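Local coordinates for envelope glycoprotein (Thogoto virus, PDB 5XEA), which probably attaches the virus to a host-cell receptor and then drives fusion of the viral envelope with the host membrane, at residues L82-I94 / N137-V149. Sequence-based numbering, arbitrary orientation.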
loop_
_atom_site.group_PDB
_atom_site.type_symbol
_atom_site.label_atom_id
_atom_site.label_comp_id
_atom_site.label_asym_id
_atom_site.label_seq_id
_atom_site.Cartn_x
_atom_site.Cartn_y
_atom_site.Cartn_z
ATOM N N LEU B 82 -13.539 -30.427 18.279
ATOM C CA LEU B 82 -12.598 -31.504 18.558
ATOM C C LEU B 82 -11.450 -31.501 17.558
ATOM O O LEU B 82 -10.298 -31.762 17.924
ATOM C CB LEU B 82 -13.325 -32.849 18.558
ATOM C CG LEU B 82 -12.459 -34.105 18.698
ATOM C CD1 LEU B 82 -11.570 -34.048 19.930
ATOM C CD2 LEU B 82 -13.338 -35.367 18.712
ATOM N N TRP B 83 -11.743 -31.195 16.288
ATOM C CA TRP B 83 -10.681 -31.117 15.290
ATOM C C TRP B 83 -9.676 -30.036 15.650
ATOM O O TRP B 83 -8.461 -30.257 15.584
ATOM C CB TRP B 83 -11.263 -30.834 13.901
ATOM C CG TRP B 83 -12.054 -31.955 13.262
ATOM C CD1 TRP B 83 -12.553 -33.081 13.869
ATOM C CD2 TRP B 83 -12.445 -32.035 11.883
ATOM N NE1 TRP B 83 -13.230 -33.849 12.945
ATOM C CE2 TRP B 83 -13.172 -33.233 11.720
ATOM C CE3 TRP B 83 -12.247 -31.210 10.769
ATOM C CZ2 TRP B 83 -13.708 -33.620 10.492
ATOM C CZ3 TRP B 83 -12.779 -31.599 9.544
ATOM C CH2 TRP B 83 -13.498 -32.798 9.419
ATOM N N GLY B 84 -10.167 -28.860 16.039
ATOM C CA GLY B 84 -9.265 -27.759 16.355
ATOM C C GLY B 84 -8.335 -28.068 17.516
ATOM O O GLY B 84 -7.124 -27.822 17.447
ATOM N N SER B 85 -8.884 -28.628 18.594
ATOM C CA SER B 85 -8.048 -28.942 19.751
ATOM C C SER B 85 -7.088 -30.087 19.452
ATOM O O SER B 85 -5.896 -30.001 19.769
ATOM C CB SER B 85 -8.921 -29.263 20.964
ATOM O OG SER B 85 -10.023 -30.069 20.597
ATOM N N SER B 86 -7.571 -31.158 18.815
ATOM C CA SER B 86 -6.693 -32.284 18.511
ATOM C C SER B 86 -5.744 -31.997 17.359
ATOM O O SER B 86 -4.713 -32.667 17.246
ATOM C CB SER B 86 -7.520 -33.527 18.181
ATOM O OG SER B 86 -8.381 -33.276 17.081
ATOM N N HIS B 87 -6.061 -31.010 16.519
ATOM C CA HIS B 87 -5.313 -30.739 15.291
ATOM C C HIS B 87 -5.316 -31.962 14.384
ATOM O O HIS B 87 -4.296 -32.325 13.794
ATOM C CB HIS B 87 -3.883 -30.274 15.584
ATOM C CG HIS B 87 -3.817 -29.017 16.398
ATOM N ND1 HIS B 87 -4.149 -27.782 15.885
ATOM C CD2 HIS B 87 -3.466 -28.807 17.688
ATOM C CE1 HIS B 87 -4.005 -26.865 16.823
ATOM N NE2 HIS B 87 -3.590 -27.460 17.927
ATOM N N GLN B 88 -6.478 -32.604 14.286
ATOM C CA GLN B 88 -6.684 -33.759 13.422
ATOM C C GLN B 88 -8.092 -33.706 12.847
ATOM O O GLN B 88 -8.979 -33.051 13.394
ATOM C CB GLN B 88 -6.486 -35.085 14.170
ATOM C CG GLN B 88 -5.048 -35.415 14.494
ATOM C CD GLN B 88 -4.888 -36.864 14.910
ATOM O OE1 GLN B 88 -4.526 -37.728 14.100
ATOM N NE2 GLN B 88 -5.179 -37.143 16.176
ATOM N N CYS B 89 -8.290 -34.409 11.733
ATOM C CA CYS B 89 -9.602 -34.519 11.118
ATOM C C CYS B 89 -10.012 -35.986 11.054
ATOM O O CYS B 89 -9.182 -36.896 11.141
ATOM C CB CYS B 89 -9.616 -33.886 9.709
ATOM S SG CYS B 89 -8.510 -34.625 8.417
ATOM N N SER B 90 -11.307 -36.214 10.895
ATOM C CA SER B 90 -11.831 -37.564 10.780
ATOM C C SER B 90 -12.388 -37.809 9.381
ATOM O O SER B 90 -12.696 -36.876 8.636
ATOM C CB SER B 90 -12.917 -37.827 11.828
ATOM O OG SER B 90 -14.031 -36.984 11.619
ATOM N N TYR B 91 -12.545 -39.087 9.045
ATOM C CA TYR B 91 -13.078 -39.470 7.748
ATOM C C TYR B 91 -13.622 -40.896 7.843
ATOM O O TYR B 91 -13.407 -41.600 8.835
ATOM C CB TYR B 91 -12.011 -39.318 6.662
ATOM C CG TYR B 91 -10.747 -40.134 6.874
ATOM C CD1 TYR B 91 -10.639 -41.424 6.356
ATOM C CD2 TYR B 91 -9.651 -39.611 7.570
ATOM C CE1 TYR B 91 -9.483 -42.176 6.530
ATOM C CE2 TYR B 91 -8.481 -40.364 7.748
ATOM C CZ TYR B 91 -8.408 -41.648 7.220
ATOM O OH TYR B 91 -7.275 -42.425 7.376
ATOM N N GLY B 92 -14.339 -41.313 6.788
ATOM C CA GLY B 92 -15.024 -42.593 6.784
ATOM C C GLY B 92 -14.159 -43.731 6.274
ATOM O O GLY B 92 -12.968 -43.580 6.005
ATOM N N ASP B 93 -14.784 -44.906 6.155
ATOM C CA ASP B 93 -14.093 -46.057 5.589
ATOM C C ASP B 93 -13.815 -45.838 4.109
ATOM O O ASP B 93 -14.598 -45.208 3.396
ATOM C CB ASP B 93 -14.923 -47.334 5.772
ATOM C CG ASP B 93 -15.033 -47.755 7.232
ATOM O OD1 ASP B 93 -14.019 -47.654 7.961
ATOM O OD2 ASP B 93 -16.137 -48.179 7.650
ATOM N N ILE B 94 -12.688 -46.370 3.646
ATOM C CA ILE B 94 -12.313 -46.280 2.244
ATOM C C ILE B 94 -12.492 -47.650 1.603
ATOM O O ILE B 94 -12.380 -48.692 2.259
ATOM C CB ILE B 94 -10.874 -45.750 2.035
ATOM C CG1 ILE B 94 -9.872 -46.886 1.884
ATOM C CG2 ILE B 94 -10.458 -44.737 3.163
ATOM C CD1 ILE B 94 -8.998 -46.741 0.654
ATOM N N ASN B 137 -15.852 -47.681 -5.235
ATOM C CA ASN B 137 -14.648 -47.012 -4.756
ATOM C C ASN B 137 -15.075 -45.849 -3.885
ATOM O O ASN B 137 -15.897 -45.025 -4.306
ATOM C CB ASN B 137 -13.761 -46.530 -5.912
ATOM C CG ASN B 137 -12.788 -47.595 -6.384
ATOM O OD1 ASN B 137 -11.789 -47.874 -5.718
ATOM N ND2 ASN B 137 -13.074 -48.198 -7.540
ATOM N N ILE B 138 -14.547 -45.803 -2.662
ATOM C CA ILE B 138 -14.751 -44.681 -1.760
ATOM C C ILE B 138 -13.402 -44.221 -1.222
ATOM O O ILE B 138 -12.601 -45.041 -0.756
ATOM C CB ILE B 138 -15.670 -45.043 -0.581
ATOM C CG1 ILE B 138 -16.975 -45.675 -1.056
ATOM C CG2 ILE B 138 -15.924 -43.803 0.312
ATOM C CD1 ILE B 138 -17.879 -46.023 0.096
ATOM N N ASP B 139 -13.173 -42.901 -1.233
ATOM C CA ASP B 139 -12.021 -42.334 -0.536
ATOM C C ASP B 139 -12.415 -40.978 0.027
ATOM O O ASP B 139 -13.448 -40.398 -0.328
ATOM C CB ASP B 139 -10.785 -42.241 -1.447
ATOM C CG ASP B 139 -9.471 -42.133 -0.658
ATOM O OD1 ASP B 139 -9.508 -42.193 0.603
ATOM O OD2 ASP B 139 -8.410 -41.972 -1.303
ATOM N N TRP B 140 -11.593 -40.485 0.946
ATOM C CA TRP B 140 -11.946 -39.311 1.728
ATOM C C TRP B 140 -10.831 -38.283 1.673
ATOM O O TRP B 140 -9.658 -38.628 1.522
ATOM C CB TRP B 140 -12.223 -39.687 3.204
ATOM C CG TRP B 140 -13.445 -40.520 3.363
ATOM C CD1 TRP B 140 -13.556 -41.870 3.141
ATOM C CD2 TRP B 140 -14.749 -40.062 3.727
ATOM N NE1 TRP B 140 -14.844 -42.279 3.371
ATOM C CE2 TRP B 140 -15.605 -41.192 3.712
ATOM C CE3 TRP B 140 -15.282 -38.808 4.073
ATOM C CZ2 TRP B 140 -16.962 -41.107 4.033
ATOM C CZ3 TRP B 140 -16.623 -38.718 4.383
ATOM C CH2 TRP B 140 -17.453 -39.872 4.369
ATOM N N ARG B 141 -11.211 -37.015 1.828
ATOM C CA ARG B 141 -10.265 -35.954 2.147
ATOM C C ARG B 141 -10.793 -35.201 3.359
ATOM O O ARG B 141 -12.007 -35.082 3.559
ATOM C CB ARG B 141 -10.038 -34.971 0.987
ATOM C CG ARG B 141 -11.227 -34.048 0.708
ATOM C CD ARG B 141 -11.149 -33.421 -0.686
ATOM N NE ARG B 141 -9.863 -32.738 -0.867
ATOM C CZ ARG B 141 -9.685 -31.420 -0.784
ATOM N NH1 ARG B 141 -10.705 -30.616 -0.525
ATOM N NH2 ARG B 141 -8.479 -30.902 -0.963
ATOM N N CYS B 142 -9.870 -34.705 4.171
ATOM C CA CYS B 142 -10.266 -33.834 5.270
ATOM C C CYS B 142 -9.064 -33.010 5.694
ATOM O O CYS B 142 -7.915 -33.353 5.401
ATOM C CB CYS B 142 -10.834 -34.637 6.445
ATOM S SG CYS B 142 -9.661 -35.800 7.170
ATOM N N GLY B 143 -9.340 -31.918 6.383
ATOM C CA GLY B 143 -8.268 -31.052 6.838
ATOM C C GLY B 143 -8.818 -30.026 7.799
ATOM O O GLY B 143 -10.027 -29.765 7.835
ATOM N N VAL B 144 -7.915 -29.441 8.584
ATOM C CA VAL B 144 -8.320 -28.481 9.606
ATOM C C VAL B 144 -7.206 -27.459 9.774
ATOM O O VAL B 144 -6.019 -27.784 9.649
ATOM C CB VAL B 144 -8.655 -29.178 10.939
ATOM C CG1 VAL B 144 -7.419 -29.877 11.512
ATOM C CG2 VAL B 144 -9.235 -28.179 11.962
ATOM N N THR B 145 -7.595 -26.213 10.034
ATOM C CA THR B 145 -6.659 -25.181 10.447
ATOM C C THR B 145 -7.242 -24.431 11.636
ATOM O O THR B 145 -8.461 -24.281 11.767
ATOM C CB THR B 145 -6.330 -24.186 9.305
ATOM O OG1 THR B 145 -5.143 -23.450 9.629
ATOM C CG2 THR B 145 -7.465 -23.181 9.093
ATOM N N THR B 146 -6.352 -23.971 12.507
ATOM C CA THR B 146 -6.693 -23.030 13.572
ATOM C C THR B 146 -5.731 -21.864 13.424
ATOM O O THR B 146 -4.518 -22.037 13.579
ATOM C CB THR B 146 -6.574 -23.655 14.963
ATOM O OG1 THR B 146 -5.244 -24.162 15.146
ATOM C CG2 THR B 146 -7.586 -24.781 15.141
ATOM N N SER B 147 -6.255 -20.700 13.068
ATOM C CA SER B 147 -5.368 -19.594 12.736
ATOM C C SER B 147 -5.907 -18.299 13.314
ATOM O O SER B 147 -7.128 -18.105 13.394
ATOM C CB SER B 147 -5.194 -19.433 11.214
ATOM O OG SER B 147 -4.799 -20.672 10.611
ATOM N N PRO B 148 -5.022 -17.398 13.730
ATOM C CA PRO B 148 -5.470 -16.071 14.152
ATOM C C PRO B 148 -5.766 -15.192 12.946
ATOM O O PRO B 148 -4.990 -15.132 11.990
ATOM C CB PRO B 148 -4.273 -15.541 14.949
ATOM C CG PRO B 148 -3.100 -16.179 14.304
ATOM C CD PRO B 148 -3.561 -17.562 13.867
ATOM N N VAL B 149 -6.897 -14.490 13.002
ATOM C CA VAL B 149 -7.257 -13.510 11.986
ATOM C C VAL B 149 -7.568 -12.180 12.668
ATOM O O VAL B 149 -8.188 -12.152 13.739
ATOM C CB VAL B 149 -8.451 -13.983 11.134
ATOM C CG1 VAL B 149 -8.089 -15.277 10.311
ATOM C CG2 VAL B 149 -9.663 -14.193 12.009
HETATM O O HOH W 1 -4.924 -27.095 13.365
#
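Cys89 and Cys142 are joined by a disulfide (SG to SG 2.1 Å, chi3 61°) that ties the short strand 89-91 onto the long strand 133-156. Strands 89-91 and 137-149 run nearly antiparallel, at 165°, with axes 6.2 Å apart and no backbone hydrogen bond between them; the backbone of 89-91 pairs instead with strand 115-117. Beside the bridge, CD2 of Tyr91 lies 3.8 Å from SG of Cys142 in an oblique sulfur-aromatic contact, and Lys120 adds a cation-pi contact to the same ring.

Trp140 points from the long strand toward 91-93 and lays one indole face against the backbone of Gly92, whose CA sits 3.6 Å from the centroid of the five-membered ring, a CH-pi contact. At the ring edge, Trp140 NE1 donates to Asp93 O (2.9 Å, 144° at the hydrogen), the carbonyl being met from above its plane. The Asp93 carboxylate forms a salt bridge with Lys114 and a hydrogen bond with His115.

Apolar packing seats the end of helix 77-86. Val144 CG2 meets Trp83 CB at 3.9 Å, and Thr146 CG2 abuts Gly84 CA at 3.6 Å. At the margin, a water binds His87 ND1 and, weakly, Thr146 OG1.

One covalent bridge, with an indole held by one face and its N-H before it along the strand and helix packing after it, thus fastens the end of helix 77-86 and strand 89-91 to the antiparallel sheet.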